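Local coordinates for protein 3-hydroxyisobutyrate dehydrogenase (Thermus thermophilus, PDB 2CVZ) that probably catalyses the reversible, NADP-dependent oxidation of 3-hydroxyisobutyrate in valine catabolism, holding the cofactor in a Rossmann-type domain, at residues Ala54-Thr65 with Tyr79-Thr90; Thr110-Gly118 with Pro157-Asn168. One frame throughout, in Å; residues are numbered along the deposited sequence.

Contact 1 of 2, residues Ala54-Thr65 with Tyr79-Thr90; sequences AEARVIFTCLPT and YLREGTYWVDAT. With NDP (NADPH dihydro-nicotinamide-adenine-dinucleotide phosphate), chain G.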
loop_
_atom_site.group_PDB
_atom_site.type_symbol
_atom_site.label_atom_id
_atom_site.label_comp_id
_atom_site.label_asym_id
_atom_site.label_seq_id
_atom_site.Cartn_x
_atom_site.Cartn_y
_atom_site.Cartn_z
ATOM N N ALA C 54 -26.116 26.987 -29.241
ATOM C CA ALA C 54 -25.406 28.265 -29.228
ATOM C C ALA C 54 -26.353 29.451 -29.054
ATOM O O ALA C 54 -25.913 30.585 -28.865
ATOM C CB ALA C 54 -24.603 28.425 -30.514
ATOM N N GLU C 55 -27.653 29.187 -29.124
ATOM C CA GLU C 55 -28.653 30.237 -28.962
ATOM C C GLU C 55 -28.772 30.654 -27.499
ATOM O O GLU C 55 -29.275 31.735 -27.190
ATOM C CB GLU C 55 -30.021 29.749 -29.448
ATOM C CG GLU C 55 -30.187 29.690 -30.956
ATOM C CD GLU C 55 -31.536 29.125 -31.364
ATOM O OE1 GLU C 55 -32.544 29.458 -30.704
ATOM O OE2 GLU C 55 -31.590 28.354 -32.345
ATOM N N ALA C 56 -28.298 29.792 -26.605
ATOM C CA ALA C 56 -28.378 30.036 -25.168
ATOM C C ALA C 56 -27.377 31.040 -24.607
ATOM O O ALA C 56 -26.285 31.227 -25.148
ATOM C CB ALA C 56 -28.246 28.707 -24.416
ATOM N N ARG C 57 -27.773 31.683 -23.511
ATOM C CA ARG C 57 -26.931 32.646 -22.813
ATOM C C ARG C 57 -25.995 31.825 -21.932
ATOM O O ARG C 57 -24.858 32.216 -21.664
ATOM C CB ARG C 57 -27.789 33.569 -21.943
ATOM C CG ARG C 57 -27.003 34.404 -20.939
ATOM C CD ARG C 57 -26.134 35.445 -21.624
ATOM N NE ARG C 57 -26.935 36.489 -22.257
ATOM C CZ ARG C 57 -26.430 37.527 -22.915
ATOM N NH1 ARG C 57 -25.117 37.667 -23.035
ATOM N NH2 ARG C 57 -27.242 38.432 -23.447
ATOM N N VAL C 58 -26.492 30.677 -21.482
ATOM C CA VAL C 58 -25.713 29.780 -20.642
ATOM C C VAL C 58 -25.848 28.352 -21.154
ATOM O O VAL C 58 -26.952 27.818 -21.263
ATOM C CB VAL C 58 -26.179 29.813 -19.171
ATOM C CG1 VAL C 58 -25.261 28.940 -18.317
ATOM C CG2 VAL C 58 -26.187 31.243 -18.656
ATOM N N ILE C 59 -24.711 27.748 -21.475
ATOM C CA ILE C 59 -24.674 26.380 -21.971
ATOM C C ILE C 59 -24.121 25.477 -20.873
ATOM O O ILE C 59 -23.090 25.785 -20.275
ATOM C CB ILE C 59 -23.758 26.265 -23.211
ATOM C CG1 ILE C 59 -24.349 27.073 -24.370
ATOM C CG2 ILE C 59 -23.588 24.805 -23.605
ATOM C CD1 ILE C 59 -23.476 27.104 -25.603
ATOM N N PHE C 60 -24.816 24.373 -20.604
ATOM C CA PHE C 60 -24.379 23.413 -19.592
ATOM C C PHE C 60 -23.969 22.104 -20.249
ATOM O O PHE C 60 -24.562 21.690 -21.243
ATOM C CB PHE C 60 -25.500 23.067 -18.610
ATOM C CG PHE C 60 -25.933 24.197 -17.729
ATOM C CD1 PHE C 60 -26.793 25.180 -18.206
ATOM C CD2 PHE C 60 -25.515 24.255 -16.403
ATOM C CE1 PHE C 60 -27.236 26.204 -17.371
ATOM C CE2 PHE C 60 -25.953 25.276 -15.559
ATOM C CZ PHE C 60 -26.815 26.250 -16.043
ATOM N N THR C 61 -22.968 21.444 -19.677
ATOM C CA THR C 61 -22.529 20.155 -20.182
ATOM C C THR C 61 -22.250 19.225 -19.014
ATOM O O THR C 61 -21.766 19.651 -17.970
ATOM C CB THR C 61 -21.238 20.254 -21.036
ATOM O OG1 THR C 61 -20.251 21.026 -20.340
ATOM C CG2 THR C 61 -21.533 20.886 -22.386
ATOM N N CYS C 62 -22.600 17.958 -19.179
ATOM C CA CYS C 62 -22.329 16.961 -18.158
ATOM C C CYS C 62 -22.041 15.691 -18.931
ATOM O O CYS C 62 -22.910 14.832 -19.104
ATOM C CB CYS C 62 -23.518 16.758 -17.223
ATOM S SG CYS C 62 -23.062 15.747 -15.802
ATOM N N LEU C 63 -20.804 15.605 -19.409
ATOM C CA LEU C 63 -20.338 14.486 -20.215
ATOM C C LEU C 63 -19.358 13.615 -19.428
ATOM O O LEU C 63 -18.955 13.966 -18.320
ATOM C CB LEU C 63 -19.682 15.046 -21.481
ATOM C CG LEU C 63 -20.615 15.982 -22.266
ATOM C CD1 LEU C 63 -19.838 16.764 -23.320
ATOM C CD2 LEU C 63 -21.722 15.159 -22.904
ATOM N N PRO C 64 -18.965 12.461 -19.992
ATOM C CA PRO C 64 -18.032 11.564 -19.308
ATOM C C PRO C 64 -16.714 12.217 -18.902
ATOM O O PRO C 64 -16.356 12.222 -17.723
ATOM C CB PRO C 64 -17.827 10.441 -20.322
ATOM C CG PRO C 64 -19.137 10.392 -21.030
ATOM C CD PRO C 64 -19.425 11.862 -21.256
ATOM N N THR C 65 -15.997 12.763 -19.880
ATOM C CA THR C 65 -14.707 13.395 -19.614
ATOM C C THR C 65 -14.509 14.675 -20.413
ATOM O O THR C 65 -15.281 14.985 -21.320
ATOM C CB THR C 65 -13.543 12.449 -19.969
ATOM O OG1 THR C 65 -13.482 12.287 -21.392
ATOM C CG2 THR C 65 -13.741 11.091 -19.327
ATOM N N TYR C 79 -20.523 28.498 -34.088
ATOM C CA TYR C 79 -21.817 29.114 -33.797
ATOM C C TYR C 79 -21.855 29.917 -32.498
ATOM O O TYR C 79 -22.751 30.740 -32.299
ATOM C CB TYR C 79 -22.896 28.031 -33.756
ATOM C CG TYR C 79 -22.897 27.142 -34.975
ATOM C CD1 TYR C 79 -23.240 27.646 -36.229
ATOM C CD2 TYR C 79 -22.528 25.802 -34.881
ATOM C CE1 TYR C 79 -23.214 26.836 -37.362
ATOM C CE2 TYR C 79 -22.497 24.983 -36.008
ATOM C CZ TYR C 79 -22.840 25.506 -37.244
ATOM O OH TYR C 79 -22.807 24.703 -38.360
ATOM N N LEU C 80 -20.887 29.677 -31.617
ATOM C CA LEU C 80 -20.824 30.370 -30.333
ATOM C C LEU C 80 -20.848 31.889 -30.474
ATOM O O LEU C 80 -20.167 32.456 -31.328
ATOM C CB LEU C 80 -19.568 29.945 -29.569
ATOM C CG LEU C 80 -19.524 28.479 -29.134
ATOM C CD1 LEU C 80 -18.175 28.169 -28.505
ATOM C CD2 LEU C 80 -20.654 28.206 -28.149
ATOM N N ARG C 81 -21.638 32.537 -29.622
ATOM C CA ARG C 81 -21.772 33.989 -29.638
ATOM C C ARG C 81 -21.102 34.613 -28.421
ATOM O O ARG C 81 -21.060 34.013 -27.349
ATOM C CB ARG C 81 -23.255 34.376 -29.664
ATOM C CG ARG C 81 -24.010 33.830 -30.869
ATOM C CD ARG C 81 -25.503 34.129 -30.795
ATOM N NE ARG C 81 -26.118 33.563 -29.597
ATOM C CZ ARG C 81 -26.295 34.224 -28.457
ATOM N NH1 ARG C 81 -25.908 35.489 -28.352
ATOM N NH2 ARG C 81 -26.851 33.617 -27.416
ATOM N N GLU C 82 -20.585 35.824 -28.593
ATOM C CA GLU C 82 -19.914 36.533 -27.514
ATOM C C GLU C 82 -20.866 36.867 -26.371
ATOM O O GLU C 82 -22.018 37.240 -26.596
ATOM C CB GLU C 82 -19.271 37.814 -28.054
ATOM C CG GLU C 82 -18.231 37.553 -29.139
ATOM C CD GLU C 82 -17.592 38.824 -29.669
ATOM O OE1 GLU C 82 -18.310 39.649 -30.274
ATOM O OE2 GLU C 82 -16.369 38.993 -29.481
ATOM N N GLY C 83 -20.378 36.723 -25.141
ATOM C CA GLY C 83 -21.195 37.015 -23.980
ATOM C C GLY C 83 -21.871 35.787 -23.396
ATOM O O GLY C 83 -22.599 35.886 -22.409
ATOM N N THR C 84 -21.633 34.631 -24.006
ATOM C CA THR C 84 -22.221 33.381 -23.536
ATOM C C THR C 84 -21.361 32.745 -22.443
ATOM O O THR C 84 -20.154 32.987 -22.361
ATOM C CB THR C 84 -22.375 32.363 -24.694
ATOM O OG1 THR C 84 -23.261 32.893 -25.689
ATOM C CG2 THR C 84 -22.940 31.043 -24.180
ATOM N N TYR C 85 -21.991 31.931 -21.605
ATOM C CA TYR C 85 -21.285 31.254 -20.530
ATOM C C TYR C 85 -21.378 29.751 -20.723
ATOM O O TYR C 85 -22.407 29.231 -21.159
ATOM C CB TYR C 85 -21.883 31.646 -19.180
ATOM C CG TYR C 85 -21.656 33.097 -18.828
ATOM C CD1 TYR C 85 -20.449 33.518 -18.272
ATOM C CD2 TYR C 85 -22.638 34.054 -19.072
ATOM C CE1 TYR C 85 -20.226 34.859 -17.965
ATOM C CE2 TYR C 85 -22.426 35.398 -18.771
ATOM C CZ TYR C 85 -21.220 35.791 -18.217
ATOM O OH TYR C 85 -21.010 37.115 -17.909
ATOM N N TRP C 86 -20.291 29.059 -20.406
ATOM C CA TRP C 86 -20.244 27.612 -20.533
ATOM C C TRP C 86 -20.010 27.037 -19.144
ATOM O O TRP C 86 -18.917 27.162 -18.590
ATOM C CB TRP C 86 -19.105 27.193 -21.472
ATOM C CG TRP C 86 -19.157 25.748 -21.883
ATOM C CD1 TRP C 86 -19.179 24.657 -21.058
ATOM C CD2 TRP C 86 -19.209 25.237 -23.222
ATOM N NE1 TRP C 86 -19.243 23.502 -21.800
ATOM C CE2 TRP C 86 -19.262 23.828 -23.131
ATOM C CE3 TRP C 86 -19.215 25.834 -24.490
ATOM C CZ2 TRP C 86 -19.322 23.003 -24.263
ATOM C CZ3 TRP C 86 -19.274 25.014 -25.618
ATOM C CH2 TRP C 86 -19.327 23.613 -25.492
ATOM N N VAL C 87 -21.049 26.424 -18.583
ATOM C CA VAL C 87 -20.975 25.823 -17.256
ATOM C C VAL C 87 -20.769 24.326 -17.447
ATOM O O VAL C 87 -21.680 23.609 -17.857
ATOM C CB VAL C 87 -22.276 26.082 -16.461
ATOM C CG1 VAL C 87 -22.199 25.416 -15.087
ATOM C CG2 VAL C 87 -22.494 27.585 -16.307
ATOM N N ASP C 88 -19.560 23.861 -17.149
ATOM C CA ASP C 88 -19.218 22.458 -17.329
ATOM C C ASP C 88 -19.315 21.628 -16.049
ATOM O O ASP C 88 -18.453 21.719 -15.172
ATOM C CB ASP C 88 -17.810 22.367 -17.923
ATOM C CG ASP C 88 -17.437 20.963 -18.330
ATOM O OD1 ASP C 88 -18.355 20.145 -18.549
ATOM O OD2 ASP C 88 -16.223 20.685 -18.450
ATOM N N ALA C 89 -20.367 20.815 -15.959
ATOM C CA ALA C 89 -20.608 19.966 -14.795
ATOM C C ALA C 89 -19.906 18.615 -14.906
ATOM O O ALA C 89 -20.071 17.745 -14.050
ATOM C CB ALA C 89 -22.116 19.763 -14.597
ATOM N N THR C 90 -19.134 18.439 -15.972
ATOM C CA THR C 90 -18.381 17.206 -16.164
ATOM C C THR C 90 -17.315 17.163 -15.073
ATOM O O THR C 90 -16.839 18.209 -14.637
ATOM C CB THR C 90 -17.635 17.208 -17.523
ATOM O OG1 THR C 90 -18.572 17.334 -18.597
ATOM C CG2 THR C 90 -16.825 15.925 -17.696
HETATM P PA NDP G . -23.658 8.735 -18.119
HETATM O O1A NDP G . -24.935 8.385 -17.557
HETATM O O2A NDP G . -22.671 7.720 -18.631
HETATM O O5B NDP G . -23.982 9.821 -19.301
HETATM C C5B NDP G . -22.914 10.343 -20.100
HETATM C C4B NDP G . -23.620 11.299 -21.050
HETATM O O4B NDP G . -22.583 11.823 -21.923
HETATM C C3B NDP G . -24.697 10.735 -21.920
HETATM O O3B NDP G . -25.737 11.733 -22.094
HETATM C C2B NDP G . -24.038 10.469 -23.218
HETATM O O2B NDP G . -24.854 10.342 -24.385
HETATM C C1B NDP G . -23.022 11.567 -23.248
HETATM N N9A NDP G . -21.864 11.250 -24.129
HETATM C C8A NDP G . -20.911 10.214 -23.996
HETATM N N7A NDP G . -20.028 10.257 -24.975
HETATM C C5A NDP G . -20.381 11.315 -25.767
HETATM C C6A NDP G . -19.851 11.881 -26.949
HETATM N N6A NDP G . -18.764 11.357 -27.517
HETATM N N1A NDP G . -20.457 12.963 -27.499
HETATM C C2A NDP G . -21.559 13.492 -26.920
HETATM N N3A NDP G . -22.138 13.033 -25.805
HETATM C C4A NDP G . -21.495 11.930 -25.269
HETATM O O3 NDP G . -22.859 9.664 -17.132
HETATM P PN NDP G . -23.096 10.316 -15.693
HETATM O O1N NDP G . -23.273 9.208 -14.750
HETATM O O2N NDP G . -24.201 11.303 -15.932
HETATM O O5D NDP G . -21.741 11.141 -15.522
HETATM C C5D NDP G . -21.413 12.291 -16.368
HETATM C C4D NDP G . -20.335 13.123 -15.608
HETATM O O4D NDP G . -20.842 13.390 -14.302
HETATM C C3D NDP G . -19.044 12.329 -15.385
HETATM O O3D NDP G . -17.922 13.207 -15.551
HETATM C C2D NDP G . -19.183 11.767 -13.995
HETATM O O2D NDP G . -17.907 11.404 -13.496
HETATM C C1D NDP G . -19.870 13.026 -13.318
HETATM N N1N NDP G . -20.609 12.733 -12.051
HETATM C C2N NDP G . -21.400 11.551 -11.990
HETATM C C3N NDP G . -22.111 11.317 -10.743
HETATM C C7N NDP G . -22.959 10.130 -10.594
HETATM O O7N NDP G . -23.334 9.693 -9.486
HETATM N N7N NDP G . -23.386 9.460 -11.681
HETATM C C4N NDP G . -21.978 12.247 -9.702
HETATM C C5N NDP G . -21.211 13.372 -9.790
HETATM C C6N NDP G . -20.526 13.618 -10.963
HETATM P P2B NDP G . -25.647 9.059 -24.759
HETATM O O1X NDP G . -25.773 9.172 -26.226
HETATM O O2X NDP G . -26.952 9.083 -24.045
HETATM O O3X NDP G . -24.840 7.822 -24.365
HETATM O O HOH W 1 -23.465 31.135 -27.848
#
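Strands 58-61 and 85-88, joined by helix 66-76 in a beta-alpha-beta unit of the Rossmann-type domain, lie parallel in register from V58 beside Y85 to T61 beside D88. Backbone bonds link them from Y85 N-R57 O to A89 N-T61 O; that from I59 N to Y85 O is 2.8 Å and almost straight at 176°. On the face that carries V58, F60 and V87, the F60 ring lies alongside V87, CD2 3.7 Å from V87 CB, while V58 CG1 meets V87 CG2. On the other face T61 OG1, turned between its backbone N and carbonyl carbon (chi1 49°), accepts from W86 NE1 at 3.0 Å and donates to D88 OD1 at 2.8 Å. T90 gives the same carboxylate oxygen both its N and its OG1, the amide bond closing an Asx turn, and D88 OD2 is taken by Y111. At the other end R81 NE bonds A54 O at 3.1 Å, and one water joins A54 O, R81 N and T84 OG1. R57, salt-bridged to E2, directs NH1 to G83 O with that oxygen in the guanidinium plane. Beyond the strands L63 N donates to T90 OG1 at 2.9 Å, and O3D of the nicotinamide ribose lies 2.9 Å from P64 O, with L63 O also close. Three donors on D88 OD1, and a T90 hydroxyl that donates to D88 and accepts from L63 N, thus tie the strand ends together beside the cofactor.

Contact 2 of 2, residues Thr110-Gly118 with Pro157-Asn168; sequences TYLDAPVSG and PVGAGHAVKAIN. With NDP (NADPH dihydro-nicotinamide-adenine-dinucleotide phosphate), chain G.
Hydrogen bonds from the start of helix 160-188 converge on the carboxylate of D113, at the end of strand 110-113. Its OD2 is met by G159 N at 3.0 Å from above the carboxylate plane, and OD1 takes H162 N through its anti lone pair, also at 3.0 Å, with a weaker bond from G161 N. Placing CG between the backbone N and the carbonyl carbon (chi1 37°) brings both oxygens to these amides, and the helix start would be expected to stabilise the negative charge. A second polar link is edge-on: H162 NE2 points to Y111 OH, 3.0 Å away and in the imidazole plane, while that hydroxyl also bonds D88. Farther along, K165 NZ reaches V116 O at 2.7 Å and has a further partner in N169 OD1.

Packing fills in between these bonds. D113 CB sits over one face of the H162 ring in a CH-pi contact, 3.3 Å from its centroid. V158 CG1 touches the edge of the Y111 ring. P115 CG lies 3.3 Å from G161 O and also packs on K165 CB; at G161, which has no side chain, the helix comes close to D113. S117 and N168 turn their polar ends to S204 and G205 of the second subunit.

K165 NZ also stands 3.6 Å from NADPH C5N, on the nicotinamide ring. Relatives in the beta-hydroxyacid dehydrogenase family use a lysine at this place in catalysis, and the position of K165, at the junction of the Rossmann-type domain with the helical part, is consistent with the same role.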
loop_
_atom_site.group_PDB
_atom_site.type_symbol
_atom_site.label_atom_id
_atom_site.label_comp_id
_atom_site.label_asym_id
_atom_site.label_seq_id
_atom_site.Cartn_x
_atom_site.Cartn_y
_atom_site.Cartn_z
ATOM N N THR C 110 -17.275 32.477 -21.838
ATOM C CA THR C 110 -16.615 32.285 -20.552
ATOM C C THR C 110 -16.890 30.905 -19.967
ATOM O O THR C 110 -18.027 30.576 -19.618
ATOM C CB THR C 110 -17.061 33.353 -19.543
ATOM O OG1 THR C 110 -16.744 34.651 -20.061
ATOM C CG2 THR C 110 -16.355 33.159 -18.207
ATOM N N TYR C 111 -15.833 30.103 -19.868
ATOM C CA TYR C 111 -15.922 28.750 -19.331
ATOM C C TYR C 111 -15.746 28.746 -17.818
ATOM O O TYR C 111 -14.954 29.514 -17.265
ATOM C CB TYR C 111 -14.841 27.863 -19.956
ATOM C CG TYR C 111 -14.767 26.455 -19.391
ATOM C CD1 TYR C 111 -15.447 25.399 -20.000
ATOM C CD2 TYR C 111 -14.007 26.177 -18.250
ATOM C CE1 TYR C 111 -15.368 24.099 -19.493
ATOM C CE2 TYR C 111 -13.924 24.881 -17.734
ATOM C CZ TYR C 111 -14.603 23.849 -18.361
ATOM O OH TYR C 111 -14.502 22.566 -17.871
ATOM N N LEU C 112 -16.489 27.866 -17.159
ATOM C CA LEU C 112 -16.413 27.712 -15.714
ATOM C C LEU C 112 -16.532 26.231 -15.416
ATOM O O LEU C 112 -17.439 25.576 -15.928
ATOM C CB LEU C 112 -17.569 28.441 -15.024
ATOM C CG LEU C 112 -17.633 29.966 -15.113
ATOM C CD1 LEU C 112 -18.897 30.458 -14.434
ATOM C CD2 LEU C 112 -16.407 30.569 -14.453
ATOM N N ASP C 113 -15.612 25.677 -14.631
ATOM C CA ASP C 113 -15.762 24.272 -14.297
ATOM C C ASP C 113 -16.718 24.240 -13.119
ATOM O O ASP C 113 -16.538 24.958 -12.135
ATOM C CB ASP C 113 -14.425 23.577 -13.956
ATOM C CG ASP C 113 -13.455 24.453 -13.185
ATOM O OD1 ASP C 113 -12.767 23.912 -12.291
ATOM O OD2 ASP C 113 -13.345 25.658 -13.482
ATOM N N ALA C 114 -17.763 23.430 -13.238
ATOM C CA ALA C 114 -18.757 23.334 -12.187
ATOM C C ALA C 114 -19.162 21.896 -11.890
ATOM O O ALA C 114 -20.343 21.548 -11.951
ATOM C CB ALA C 114 -19.985 24.158 -12.569
ATOM N N PRO C 115 -18.181 21.035 -11.572
ATOM C CA PRO C 115 -18.504 19.638 -11.266
ATOM C C PRO C 115 -19.417 19.579 -10.042
ATOM O O PRO C 115 -19.476 20.528 -9.255
ATOM C CB PRO C 115 -17.133 19.004 -11.029
ATOM C CG PRO C 115 -16.301 20.153 -10.540
ATOM C CD PRO C 115 -16.735 21.287 -11.442
ATOM N N VAL C 116 -20.122 18.466 -9.868
ATOM C CA VAL C 116 -21.056 18.365 -8.755
ATOM C C VAL C 116 -20.937 17.095 -7.924
ATOM O O VAL C 116 -20.251 16.148 -8.298
ATOM C CB VAL C 116 -22.507 18.456 -9.280
ATOM C CG1 VAL C 116 -22.719 19.782 -10.009
ATOM C CG2 VAL C 116 -22.784 17.297 -10.232
ATOM N N SER C 117 -21.617 17.093 -6.784
ATOM C CA SER C 117 -21.639 15.935 -5.907
ATOM C C SER C 117 -23.036 15.814 -5.324
ATOM O O SER C 117 -23.689 16.821 -5.049
ATOM C CB SER C 117 -20.616 16.074 -4.783
ATOM O OG SER C 117 -20.553 14.869 -4.037
ATOM N N GLY C 118 -23.493 14.578 -5.142
ATOM C CA GLY C 118 -24.818 14.345 -4.600
ATOM C C GLY C 118 -25.447 13.108 -5.212
ATOM O O GLY C 118 -26.460 12.608 -4.723
ATOM N N PRO C 157 -9.825 29.749 -9.518
ATOM C CA PRO C 157 -9.840 29.985 -10.965
ATOM C C PRO C 157 -10.205 28.711 -11.727
ATOM O O PRO C 157 -10.401 27.657 -11.120
ATOM C CB PRO C 157 -8.411 30.441 -11.249
ATOM C CG PRO C 157 -7.617 29.652 -10.249
ATOM C CD PRO C 157 -8.448 29.810 -8.993
ATOM N N VAL C 158 -10.297 28.814 -13.050
ATOM C CA VAL C 158 -10.634 27.661 -13.882
ATOM C C VAL C 158 -9.740 26.474 -13.539
ATOM O O VAL C 158 -8.517 26.612 -13.462
ATOM C CB VAL C 158 -10.472 27.987 -15.384
ATOM C CG1 VAL C 158 -10.666 26.724 -16.225
ATOM C CG2 VAL C 158 -11.479 29.052 -15.792
ATOM N N GLY C 159 -10.358 25.314 -13.331
ATOM C CA GLY C 159 -9.607 24.115 -13.005
ATOM C C GLY C 159 -9.675 23.737 -11.537
ATOM O O GLY C 159 -9.596 22.558 -11.192
ATOM N N ALA C 160 -9.832 24.734 -10.672
ATOM C CA ALA C 160 -9.901 24.493 -9.234
ATOM C C ALA C 160 -11.126 23.672 -8.856
ATOM O O ALA C 160 -11.086 22.892 -7.908
ATOM C CB ALA C 160 -9.905 25.816 -8.478
ATOM N N GLY C 161 -12.218 23.857 -9.592
ATOM C CA GLY C 161 -13.429 23.107 -9.307
ATOM C C GLY C 161 -13.213 21.633 -9.592
ATOM O O GLY C 161 -13.552 20.777 -8.776
ATOM N N HIS C 162 -12.644 21.338 -10.758
ATOM C CA HIS C 162 -12.373 19.959 -11.147
ATOM C C HIS C 162 -11.402 19.309 -10.167
ATOM O O HIS C 162 -11.513 18.124 -9.865
ATOM C CB HIS C 162 -11.769 19.902 -12.553
ATOM C CG HIS C 162 -12.729 20.264 -13.642
ATOM N ND1 HIS C 162 -14.011 19.762 -13.702
ATOM C CD2 HIS C 162 -12.582 21.053 -14.732
ATOM C CE1 HIS C 162 -14.614 20.227 -14.782
ATOM N NE2 HIS C 162 -13.771 21.014 -15.425
ATOM N N ALA C 163 -10.448 20.092 -9.679
ATOM C CA ALA C 163 -9.459 19.586 -8.736
ATOM C C ALA C 163 -10.106 19.178 -7.418
ATOM O O ALA C 163 -9.835 18.097 -6.896
ATOM C CB ALA C 163 -8.389 20.640 -8.489
ATOM N N VAL C 164 -10.960 20.044 -6.877
ATOM C CA VAL C 164 -11.635 19.736 -5.623
ATOM C C VAL C 164 -12.551 18.528 -5.798
ATOM O O VAL C 164 -12.671 17.692 -4.900
ATOM C CB VAL C 164 -12.466 20.939 -5.120
ATOM C CG1 VAL C 164 -13.281 20.540 -3.902
ATOM C CG2 VAL C 164 -11.538 22.092 -4.773
ATOM N N LYS C 165 -13.195 18.438 -6.956
ATOM C CA LYS C 165 -14.090 17.319 -7.231
ATOM C C LYS C 165 -13.308 16.011 -7.237
ATOM O O LYS C 165 -13.739 15.022 -6.653
ATOM C CB LYS C 165 -14.795 17.507 -8.581
ATOM C CG LYS C 165 -15.624 16.299 -9.043
ATOM C CD LYS C 165 -16.711 15.908 -8.036
ATOM C CE LYS C 165 -17.512 14.705 -8.528
ATOM N NZ LYS C 165 -18.497 14.218 -7.515
ATOM N N ALA C 166 -12.155 16.016 -7.899
ATOM C CA ALA C 166 -11.323 14.821 -7.977
ATOM C C ALA C 166 -10.889 14.362 -6.593
ATOM O O ALA C 166 -10.945 13.174 -6.277
ATOM C CB ALA C 166 -10.097 15.086 -8.856
ATOM N N ILE C 167 -10.453 15.300 -5.760
ATOM C CA ILE C 167 -10.028 14.944 -4.418
ATOM C C ILE C 167 -11.216 14.435 -3.607
ATOM O O ILE C 167 -11.094 13.474 -2.853
ATOM C CB ILE C 167 -9.361 16.145 -3.707
ATOM C CG1 ILE C 167 -8.027 16.461 -4.388
ATOM C CG2 ILE C 167 -9.129 15.830 -2.239
ATOM C CD1 ILE C 167 -7.068 15.276 -4.435
ATOM N N ASN C 168 -12.371 15.074 -3.764
ATOM C CA ASN C 168 -13.559 14.634 -3.039
ATOM C C ASN C 168 -13.865 13.173 -3.370
ATOM O O ASN C 168 -14.132 12.367 -2.478
ATOM C CB ASN C 168 -14.772 15.490 -3.409
ATOM C CG ASN C 168 -16.070 14.914 -2.872
ATOM O OD1 ASN C 168 -16.360 15.005 -1.679
ATOM N ND2 ASN C 168 -16.850 14.293 -3.757
HETATM P PA NDP G . -23.658 8.735 -18.119
HETATM O O1A NDP G . -24.935 8.385 -17.557
HETATM O O2A NDP G . -22.671 7.720 -18.631
HETATM O O5B NDP G . -23.982 9.821 -19.301
HETATM C C5B NDP G . -22.914 10.343 -20.100
HETATM C C4B NDP G . -23.620 11.299 -21.050
HETATM O O4B NDP G . -22.583 11.823 -21.923
HETATM C C3B NDP G . -24.697 10.735 -21.920
HETATM O O3B NDP G . -25.737 11.733 -22.094
HETATM C C2B NDP G . -24.038 10.469 -23.218
HETATM O O2B NDP G . -24.854 10.342 -24.385
HETATM C C1B NDP G . -23.022 11.567 -23.248
HETATM N N9A NDP G . -21.864 11.250 -24.129
HETATM C C8A NDP G . -20.911 10.214 -23.996
HETATM N N7A NDP G . -20.028 10.257 -24.975
HETATM C C5A NDP G . -20.381 11.315 -25.767
HETATM C C6A NDP G . -19.851 11.881 -26.949
HETATM N N6A NDP G . -18.764 11.357 -27.517
HETATM N N1A NDP G . -20.457 12.963 -27.499
HETATM C C2A NDP G . -21.559 13.492 -26.920
HETATM N N3A NDP G . -22.138 13.033 -25.805
HETATM C C4A NDP G . -21.495 11.930 -25.269
HETATM O O3 NDP G . -22.859 9.664 -17.132
HETATM P PN NDP G . -23.096 10.316 -15.693
HETATM O O1N NDP G . -23.273 9.208 -14.750
HETATM O O2N NDP G . -24.201 11.303 -15.932
HETATM O O5D NDP G . -21.741 11.141 -15.522
HETATM C C5D NDP G . -21.413 12.291 -16.368
HETATM C C4D NDP G . -20.335 13.123 -15.608
HETATM O O4D NDP G . -20.842 13.390 -14.302
HETATM C C3D NDP G . -19.044 12.329 -15.385
HETATM O O3D NDP G . -17.922 13.207 -15.551
HETATM C C2D NDP G . -19.183 11.767 -13.995
HETATM O O2D NDP G . -17.907 11.404 -13.496
HETATM C C1D NDP G . -19.870 13.026 -13.318
HETATM N N1N NDP G . -20.609 12.733 -12.051
HETATM C C2N NDP G . -21.400 11.551 -11.990
HETATM C C3N NDP G . -22.111 11.317 -10.743
HETATM C C7N NDP G . -22.959 10.130 -10.594
HETATM O O7N NDP G . -23.334 9.693 -9.486
HETATM N N7N NDP G . -23.386 9.460 -11.681
HETATM C C4N NDP G . -21.978 12.247 -9.702
HETATM C C5N NDP G . -21.211 13.372 -9.790
HETATM C C6N NDP G . -20.526 13.618 -10.963
HETATM P P2B NDP G . -25.647 9.059 -24.759
HETATM O O1X NDP G . -25.773 9.172 -26.226
HETATM O O2X NDP G . -26.952 9.083 -24.045
HETATM O O3X NDP G . -24.840 7.822 -24.365
#

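In the fold
Contact 1 closes before contact 2 opens along the chain, and their centres lie 15 Å apart. Both belong to the same mixed sheet, where strand 85-88 is the immediate neighbour of strand 110-117. They touch directly: D88 O and A114 N are 2.7 Å apart in a probable hydrogen bond, and V87 CG1 packs on A114 CB at 3.6 Å. Contact 1 pairs two neighbouring parallel strands; contact 2 sets the next parallel strand, 110-117, against helix 160-188 and also borders the second subunit. Each reaches NADPH, residues 54-65 with 79-90 beside the nicotinamide ribose and the adenosine end and residues 110-118 with 157-168 at the nicotinamide, so the cofactor spans both.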